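Local coordinates for geranyl diphosphate synthase small subunit (Antirrhinum majus, PDB 3QKC) that forms the small subunit of geranyl diphosphate synthase, the prenyltransferase that joins dimethylallyl and isopentenyl diphosphates into geranyl diphosphate, at the interface of chains A and B. Numbering follows the deposited sequence. Chains: chain A/B, Geranyl diphosphate synthase small subunit.

The three contacts sample different heights of one two-fold interface between identical chains. Contacts 1 and 3 are neighbours, with the centres of their C-alpha atoms about 10 Å apart, and they share B:Leu109; helix 153-160 of chain A also reaches both. Contact 2 lies about 19 Å from contact 3 and 27 Å from contact 1, centre to centre. The long helix starting at residue 105 runs through all of them: its start in chain B serves contact 1, its first half in both chains contact 3, its end in chain A contact 2. It is thus the common spine of this homodimer, which may not be the biological assembly.

Contact 1: the interface of chains A and B. Residues chain A 94, 157-158, 161; chain B 106-107, 109-110.
Both A:Tyr158, in helix 153-160, and B:Leu110, in helix 105-124, have helical backbones (phi/psi -62°/-45° at B:Leu110), and the forked end of the leucine lies against helix 153-160 and A:Met94. Its CD1 rests 3.6 Å from CA of A:Tyr158, while CD2 turns to the aliphatic start of A:Gln157, 3.7 Å from CB. A:Met94 comes at the same leucine tip to tip from its loop, the extended chain delivering the methyl CE to 3.3 Å from CG of B:Leu110, a tight fit. The same methyl reaches CB of B:Asn106, also at 3.3 Å, and the sulfur SD sits 3.7 Å from CD2 of B:Leu110. A:Leu161 and A:Tyr158 pack against the CD1 methyl of B:Ile107. It lies 3.5 Å from CD1 of A:Leu161 and touches the CD2/CE2 side of the tyrosine ring, 3.8 Å from CE2. B:Asn106 and A:Leu161 slide past each other in opposite directions, the amide against the two methyls. The asparagine chi1 of 54° puts CG between the backbone N and the carbonyl carbon, where OD1 accepts a bond from N of the next residue, B:Ile107, 2.7 Å away, which fixes the amide's rotation. The patch lies at one end of the dimer interface, where the first turns of the long chain B helix meet helix 153-160 and the loops of chain A.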
# COMPACT_ATOMS: atom_id res chain seq x y z
N MET A 94 -6.91 1.10 -19.23
CA MET A 94 -7.65 2.31 -18.90
C MET A 94 -7.11 3.50 -19.70
O MET A 94 -7.87 4.40 -20.06
CB MET A 94 -7.55 2.61 -17.40
CG MET A 94 -8.47 1.77 -16.51
SD MET A 94 -8.18 2.10 -14.75
CE MET A 94 -9.70 1.57 -14.05
N GLN A 157 -8.43 8.24 -11.07
CA GLN A 157 -8.61 7.18 -12.06
C GLN A 157 -10.10 6.79 -12.19
O GLN A 157 -10.57 6.51 -13.29
CB GLN A 157 -7.77 5.96 -11.72
CG GLN A 157 -6.25 6.19 -11.64
CD GLN A 157 -5.54 4.94 -11.14
OE1 GLN A 157 -6.16 4.09 -10.50
NE2 GLN A 157 -4.26 4.81 -11.45
N TYR A 158 -10.81 6.77 -11.06
CA TYR A 158 -12.26 6.50 -11.03
C TYR A 158 -13.02 7.47 -11.96
O TYR A 158 -13.79 7.03 -12.80
CB TYR A 158 -12.82 6.52 -9.59
CG TYR A 158 -14.32 6.22 -9.44
CD1 TYR A 158 -15.27 7.26 -9.42
CD2 TYR A 158 -14.77 4.91 -9.29
CE1 TYR A 158 -16.65 6.98 -9.28
CE2 TYR A 158 -16.12 4.62 -9.16
CZ TYR A 158 -17.06 5.66 -9.15
OH TYR A 158 -18.39 5.35 -9.01
N LEU A 161 -12.49 7.41 -15.91
CA LEU A 161 -13.24 6.39 -16.64
C LEU A 161 -14.39 6.96 -17.48
O LEU A 161 -14.54 6.60 -18.65
CB LEU A 161 -13.73 5.30 -15.69
CG LEU A 161 -12.62 4.37 -15.17
CD1 LEU A 161 -13.18 3.36 -14.19
CD2 LEU A 161 -11.92 3.68 -16.33
N ASN B 106 -12.37 -2.82 -14.50
CA ASN B 106 -11.56 -1.63 -14.32
C ASN B 106 -11.73 -1.02 -12.92
O ASN B 106 -10.75 -0.65 -12.28
CB ASN B 106 -11.76 -0.61 -15.46
CG ASN B 106 -13.21 -0.23 -15.68
OD1 ASN B 106 -14.09 -0.59 -14.91
ND2 ASN B 106 -13.46 0.51 -16.75
N ILE B 107 -12.99 -0.94 -12.47
CA ILE B 107 -13.36 -0.53 -11.12
C ILE B 107 -12.75 -1.41 -10.02
O ILE B 107 -12.19 -0.90 -9.06
CB ILE B 107 -14.91 -0.52 -10.99
CG1 ILE B 107 -15.53 0.46 -11.99
CG2 ILE B 107 -15.35 -0.26 -9.54
CD1 ILE B 107 -15.27 1.94 -11.70
N LEU B 109 -10.10 -3.04 -10.23
CA LEU B 109 -8.64 -2.80 -10.25
C LEU B 109 -8.25 -1.56 -9.42
O LEU B 109 -7.34 -1.62 -8.61
CB LEU B 109 -8.12 -2.70 -11.69
CG LEU B 109 -6.71 -2.14 -11.90
CD1 LEU B 109 -5.62 -3.14 -11.43
CD2 LEU B 109 -6.51 -1.79 -13.35
N LEU B 110 -8.99 -0.47 -9.61
CA LEU B 110 -8.85 0.76 -8.83
C LEU B 110 -9.15 0.56 -7.37
O LEU B 110 -8.46 1.10 -6.50
CB LEU B 110 -9.84 1.83 -9.33
CG LEU B 110 -9.76 2.12 -10.80
CD1 LEU B 110 -10.68 3.28 -11.22
CD2 LEU B 110 -8.30 2.39 -11.10

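Contact 2: the interface of chains A and B. Residues chain A 121, 124-125, 137, 141; chain B 138, 141-142, 145.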
# COMPACT_ATOMS: atom_id res chain seq x y z
N GLU A 121 7.08 0.57 2.89
CA GLU A 121 8.06 -0.21 3.68
C GLU A 121 9.43 0.48 3.71
O GLU A 121 10.04 0.59 4.77
CB GLU A 121 8.20 -1.63 3.14
CG GLU A 121 9.10 -2.53 3.99
CD GLU A 121 9.36 -3.90 3.38
OE1 GLU A 121 8.63 -4.34 2.46
OE2 GLU A 121 10.31 -4.57 3.84
N ALA A 124 8.96 3.45 5.93
CA ALA A 124 8.85 2.95 7.31
C ALA A 124 10.17 2.45 7.90
O ALA A 124 10.41 2.60 9.10
CB ALA A 124 7.78 1.86 7.41
N ARG A 125 11.03 1.87 7.06
CA ARG A 125 12.29 1.27 7.52
C ARG A 125 13.48 2.22 7.51
O ARG A 125 14.58 1.84 7.90
CB ARG A 125 12.64 0.04 6.68
CG ARG A 125 11.86 -1.24 6.97
CD ARG A 125 12.64 -2.41 6.37
NE ARG A 125 11.89 -3.65 6.19
CZ ARG A 125 11.84 -4.64 7.09
NH1 ARG A 125 11.16 -5.74 6.82
NH2 ARG A 125 12.45 -4.52 8.26
N ILE A 137 8.04 10.20 10.53
CA ILE A 137 8.01 9.18 9.49
C ILE A 137 6.61 8.58 9.38
O ILE A 137 6.14 8.28 8.29
CB ILE A 137 9.15 8.14 9.64
CG1 ILE A 137 10.33 8.59 8.76
CG2 ILE A 137 8.71 6.75 9.19
CD1 ILE A 137 11.71 8.32 9.32
N ILE A 141 4.13 8.79 6.15
CA ILE A 141 3.44 7.59 5.70
C ILE A 141 1.97 7.88 5.48
O ILE A 141 1.39 7.48 4.45
CB ILE A 141 3.68 6.45 6.70
CG1 ILE A 141 5.01 5.78 6.36
CG2 ILE A 141 2.52 5.45 6.73
CD1 ILE A 141 5.68 5.14 7.53
N LEU B 138 4.66 2.03 13.97
CA LEU B 138 5.56 1.99 12.82
C LEU B 138 6.06 0.57 12.58
O LEU B 138 6.18 0.14 11.43
CB LEU B 138 6.72 2.95 13.03
CG LEU B 138 7.47 3.64 11.89
CD1 LEU B 138 6.54 4.06 10.76
CD2 LEU B 138 8.22 4.85 12.45
N ILE B 141 3.33 -1.34 10.86
CA ILE B 141 3.22 -0.94 9.47
C ILE B 141 4.23 -1.73 8.64
O ILE B 141 3.91 -2.21 7.56
CB ILE B 141 3.40 0.58 9.29
CG1 ILE B 141 2.04 1.28 9.38
CG2 ILE B 141 4.06 0.93 7.96
CD1 ILE B 141 1.85 2.13 10.60
N ILE B 142 5.43 -1.89 9.18
CA ILE B 142 6.44 -2.72 8.54
C ILE B 142 5.89 -4.12 8.28
O ILE B 142 6.03 -4.64 7.16
CB ILE B 142 7.74 -2.76 9.37
CG1 ILE B 142 8.50 -1.44 9.20
CG2 ILE B 142 8.62 -3.93 8.94
CD1 ILE B 142 9.09 -0.88 10.49
N THR B 145 3.22 -4.11 5.49
CA THR B 145 3.81 -3.84 4.18
C THR B 145 4.48 -5.11 3.67
O THR B 145 4.50 -5.38 2.47
CB THR B 145 4.82 -2.68 4.19
OG1 THR B 145 5.91 -2.98 5.06
CG2 THR B 145 4.14 -1.35 4.60
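A:Glu121 has CG opposite its backbone N (chi1 -174°) and B:Thr145 has OG1 between backbone N and carbonyl carbon (chi1 61°), which together set the hydroxyl against the start of the glutamate chain, OG1 to CB 3.3 Å. This is helix-on-helix packing in the all-helical isoprenyl diphosphate synthase fold, with the end of helix 105-126 of chain A laid on helix 133-148 of chain B. The hydroxyl itself is engaged within its own chain: OG1 of B:Thr145 bonds to O of B:Ile142 at 2.7 Å, approaching from outside the carbonyl plane, and this pins the threonine rotation. One turn along, B:Ile142 inserts its branches between two chain A residues. CG1 lies 3.8 Å from CB of A:Ala124, whose small methyl also receives CG2 of B:Ile141. CG2 of B:Ile142 covers one face of the A:Arg125 guanidinium, displaced toward its rim and 3.8 Å from CZ. That flat group is fixed by a salt bridge to A:Glu121: NE donates to OE2 at 3.0 Å in the guanidinium plane, nearly straight at 163°, using the anti lone pair of the carboxylate. NH1 adds a weak bond to the same oxygen. On the far side of A:Ala124, CD1 of B:Leu138 meets CD1 of A:Ile141 at 3.5 Å and CG2 of A:Ile137 at 3.8 Å, the leucine crossing A:Ile137 at about a right angle, so that helix 134-148 of chain A joins the contact.

Contact 3: the interface of chains A and B. Residues chain A 84, 109, 113, 116, 154; chain B 84, 109, 113, 116.
A:His84 faces B:Asp113 and B:Leu109, and its atoms meet chain B in turn. CB lies 4.2 Å from CD1 of B:Leu109, and CG is 3.7 Å from the same methyl, which sits over one face of the imidazole toward its rim. ND1 makes a hydrogen bond to OD1 of B:Asp113 at 3.0 Å; OD2 is modelled too close to ND1, so the placing of the carboxylate, and with it the detail of the bond, is uncertain. Ring and carboxylate come from opposite directions and are nearly coplanar, 17° apart. CE1 looks across the two-fold axis at CE1 of B:His84, 4.0 Å away. At the tip, NE2 donates to the backbone O of A:Leu109 at 3.0 Å, in the carbonyl plane and on a lone pair, which fixes the ring's rotation. The twin arrangement joins B:His84 to A:Asp113. A:Leu109 has CG opposite its backbone N (chi1 170°), which carries CD1 over the centre of the B:His84 ring and to 3.6 Å from CD1 of B:Leu109. Replacing A:Leu109 with alanine is likely to uncover that ring face and leave B:Leu109 CD1 without its mate. Farther along, A:Ile116 and B:Ile116 meet through CG2 at 4.0 Å. The paired histidine-aspartate links, each ring faced on one side by the partner's leucine methyl, tie helix 68-85 of each chain to the helix starting at residue 105 of the other and would hold this dimer in register.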
# COMPACT_ATOMS: atom_id res chain seq x y z
N HIS A 84 -0.76 0.12 -13.52
CA HIS A 84 -2.15 -0.32 -13.50
C HIS A 84 -3.04 0.38 -14.51
O HIS A 84 -3.99 -0.22 -15.01
CB HIS A 84 -2.71 -0.23 -12.09
CG HIS A 84 -2.31 -1.39 -11.24
ND1 HIS A 84 -2.82 -1.59 -9.98
CD2 HIS A 84 -1.48 -2.43 -11.48
CE1 HIS A 84 -2.31 -2.70 -9.47
NE2 HIS A 84 -1.49 -3.23 -10.36
N LEU A 109 -0.11 -6.86 -13.03
CA LEU A 109 -1.11 -6.64 -11.96
C LEU A 109 -0.51 -6.85 -10.57
O LEU A 109 -0.62 -6.01 -9.70
CB LEU A 109 -2.33 -7.55 -12.15
CG LEU A 109 -3.37 -7.65 -11.02
CD1 LEU A 109 -4.14 -6.33 -10.83
CD2 LEU A 109 -4.34 -8.78 -11.32
N ASP A 113 0.78 -4.34 -7.42
CA ASP A 113 0.37 -4.62 -6.04
C ASP A 113 1.51 -4.72 -5.06
O ASP A 113 1.37 -4.28 -3.90
CB ASP A 113 -0.52 -5.85 -5.99
CG ASP A 113 -1.88 -5.56 -6.53
OD1 ASP A 113 -2.12 -4.39 -6.93
OD2 ASP A 113 -2.71 -6.48 -6.56
N ILE A 116 3.22 -0.91 -4.45
CA ILE A 116 2.54 0.00 -3.52
C ILE A 116 3.06 -0.04 -2.08
O ILE A 116 3.47 1.00 -1.59
CB ILE A 116 1.01 -0.08 -3.58
CG1 ILE A 116 0.53 0.43 -4.95
CG2 ILE A 116 0.38 0.81 -2.48
CD1 ILE A 116 -0.89 0.02 -5.33
N VAL A 154 -6.49 7.12 -7.04
CA VAL A 154 -7.56 6.17 -7.35
C VAL A 154 -8.91 6.90 -7.52
O VAL A 154 -9.74 6.50 -8.33
CB VAL A 154 -7.56 4.97 -6.32
CG1 VAL A 154 -8.86 4.22 -6.34
CG2 VAL A 154 -6.38 3.98 -6.61
N HIS B 84 -7.98 -8.71 -6.60
CA HIS B 84 -7.08 -8.79 -7.73
C HIS B 84 -6.90 -10.17 -8.33
O HIS B 84 -6.78 -10.30 -9.54
CB HIS B 84 -5.75 -8.12 -7.45
CG HIS B 84 -5.82 -6.64 -7.51
ND1 HIS B 84 -4.79 -5.82 -7.10
CD2 HIS B 84 -6.81 -5.82 -7.93
CE1 HIS B 84 -5.14 -4.56 -7.27
NE2 HIS B 84 -6.36 -4.53 -7.78
N LEU B 109 -10.10 -3.04 -10.23
CA LEU B 109 -8.64 -2.80 -10.25
C LEU B 109 -8.25 -1.56 -9.42
O LEU B 109 -7.34 -1.62 -8.61
CB LEU B 109 -8.12 -2.70 -11.69
CG LEU B 109 -6.71 -2.14 -11.90
CD1 LEU B 109 -5.62 -3.14 -11.43
CD2 LEU B 109 -6.51 -1.79 -13.35
N ASP B 113 -6.48 -1.20 -5.54
CA ASP B 113 -5.35 -0.30 -5.33
C ASP B 113 -5.59 0.72 -4.24
O ASP B 113 -4.65 1.12 -3.56
CB ASP B 113 -4.94 0.40 -6.62
CG ASP B 113 -4.32 -0.56 -7.61
OD1 ASP B 113 -4.09 -1.73 -7.23
OD2 ASP B 113 -4.06 -0.15 -8.75
N ILE B 116 -5.39 -1.14 -0.57
CA ILE B 116 -4.07 -1.43 -0.01
C ILE B 116 -3.54 -0.36 0.94
O ILE B 116 -3.27 -0.66 2.08
CB ILE B 116 -3.01 -1.83 -1.09
CG1 ILE B 116 -3.42 -3.17 -1.72
CG2 ILE B 116 -1.64 -1.96 -0.45
CD1 ILE B 116 -2.54 -3.59 -2.91